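Local coordinates for methyltransferase domain-containing protein (PDB 1VE3), which binds S-adenosylmethionine and probably acts as a methyltransferase on a substrate not yet identified, at residues T143-R146 against E147-P150. Sequence-based numbering, arbitrary orientation.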
loop_
_atom_site.group_PDB
_atom_site.type_symbol
_atom_site.label_atom_id
_atom_site.label_comp_id
_atom_site.label_asym_id
_atom_site.label_seq_id
_atom_site.Cartn_x
_atom_site.Cartn_y
_atom_site.Cartn_z
ATOM N N THR A 143 17.398 4.830 -0.647
ATOM C CA THR A 143 17.069 6.099 -1.257
ATOM C C THR A 143 18.262 7.032 -1.123
ATOM O O THR A 143 18.866 7.127 -0.056
ATOM C CB THR A 143 15.829 6.718 -0.573
ATOM O OG1 THR A 143 14.716 5.836 -0.757
ATOM C CG2 THR A 143 15.494 8.083 -1.164
ATOM N N ASP A 144 18.612 7.695 -2.220
ATOM C CA ASP A 144 19.714 8.638 -2.202
ATOM C C ASP A 144 19.160 9.869 -1.490
ATOM O O ASP A 144 18.653 10.802 -2.124
ATOM C CB ASP A 144 20.138 8.992 -3.629
ATOM C CG ASP A 144 21.379 9.874 -3.671
ATOM O OD1 ASP A 144 21.459 10.827 -2.868
ATOM O OD2 ASP A 144 22.267 9.622 -4.515
ATOM N N LEU A 145 19.236 9.850 -0.165
ATOM C CA LEU A 145 18.598 11.003 0.446
ATOM C C LEU A 145 19.477 12.243 0.314
ATOM O O LEU A 145 19.016 13.374 0.398
ATOM C CB LEU A 145 18.358 10.689 1.923
ATOM C CG LEU A 145 17.451 11.717 2.602
ATOM C CD1 LEU A 145 16.946 12.784 1.627
ATOM C CD2 LEU A 145 16.206 11.088 3.229
ATOM N N ARG A 146 20.739 12.125 -0.077
ATOM C CA ARG A 146 21.535 13.305 -0.389
ATOM C C ARG A 146 20.990 14.071 -1.592
ATOM O O ARG A 146 20.968 15.298 -1.594
ATOM C CB ARG A 146 22.993 12.907 -0.626
ATOM C CG ARG A 146 23.935 14.085 -0.808
ATOM C CD ARG A 146 25.344 13.681 -0.440
ATOM N NE ARG A 146 25.403 13.204 0.940
ATOM C CZ ARG A 146 26.470 12.630 1.490
ATOM N NH1 ARG A 146 27.576 12.462 0.776
ATOM N NH2 ARG A 146 26.428 12.218 2.751
ATOM N N GLU A 147 20.548 13.345 -2.612
ATOM C CA GLU A 147 20.002 13.974 -3.809
ATOM C C GLU A 147 18.582 14.478 -3.556
ATOM O O GLU A 147 18.160 15.489 -4.117
ATOM C CB GLU A 147 19.994 12.980 -4.970
ATOM C CG GLU A 147 21.367 12.595 -5.493
ATOM C CD GLU A 147 22.173 13.795 -5.965
ATOM O OE1 GLU A 147 22.802 14.463 -5.115
ATOM O OE2 GLU A 147 22.167 14.076 -7.186
ATOM N N LEU A 148 17.853 13.765 -2.704
ATOM C CA LEU A 148 16.478 14.120 -2.369
ATOM C C LEU A 148 16.397 15.306 -1.407
ATOM O O LEU A 148 15.413 16.046 -1.402
ATOM C CB LEU A 148 15.778 12.911 -1.744
ATOM C CG LEU A 148 14.358 13.085 -1.208
ATOM C CD1 LEU A 148 13.412 13.408 -2.351
ATOM C CD2 LEU A 148 13.928 11.806 -0.497
ATOM N N LEU A 149 17.436 15.479 -0.598
ATOM C CA LEU A 149 17.500 16.554 0.398
ATOM C C LEU A 149 16.960 17.894 -0.133
ATOM O O LEU A 149 16.052 18.494 0.425
ATOM C CB LEU A 149 18.957 16.715 0.834
ATOM C CG LEU A 149 19.213 16.169 2.240
ATOM C CD1 LEU A 149 20.224 17.014 3.018
ATOM C CD2 LEU A 149 17.948 16.118 3.097
ATOM N N PRO A 150 17.521 18.405 -1.247
ATOM C CA PRO A 150 17.087 19.683 -1.826
ATOM C C PRO A 150 15.572 19.882 -1.878
ATOM O O PRO A 150 15.055 20.885 -1.388
ATOM C CB PRO A 150 17.715 19.658 -3.214
ATOM C CG PRO A 150 19.001 18.947 -2.961
ATOM C CD PRO A 150 18.568 17.790 -2.086
#
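Asp144 caps the short helix 145-148 through its side chain. Its OD1 accepts from Glu147 N at 2.7 Å, with the N-H arriving from above the carboxylate plane, 40° out of it. CG of Asp144 lies anti to the backbone N (chi1 -174°), which turns the carboxylate toward the N-H of Glu147. Glu147 folds back on the same group: its CG sits 3.2 Å from Asp144 OD1. The Glu147 chain then bends at chi2 (-58°), turning OE1 back toward the backbone of Arg146. OE1 stays 4.5 Å from Asp144 OD1, and the two like charges probably repel mildly. The main chain adds a bond from Leu148 N to Asp144 O at 3.1 Å and one from Leu149 N to Leu145 O at 2.8 Å. This N-capped turn follows directly on strand 136-143, the fifth of the parallel strands of the Rossmann-like methyltransferase sheet, and precedes the small antiparallel sheet that begins with strand 166-170. On the apolar side, one branch of Leu145 does most of the touching. Its CD1 lies 3.6 Å from Leu148 CB and 3.8 Å from Leu149 CD2. Thr143 CG2 meets Leu148 CD2 more loosely, at 4.1 Å. In the second shell, the backbone N of Lys196 donates to Asp144 OD2, so both carboxylate oxygens are bonded, which should restrain rotation of the carboxylate. Thr143 OG1 is hydrogen-bonded to Ser219 OG, on the neighbouring strand 219-226.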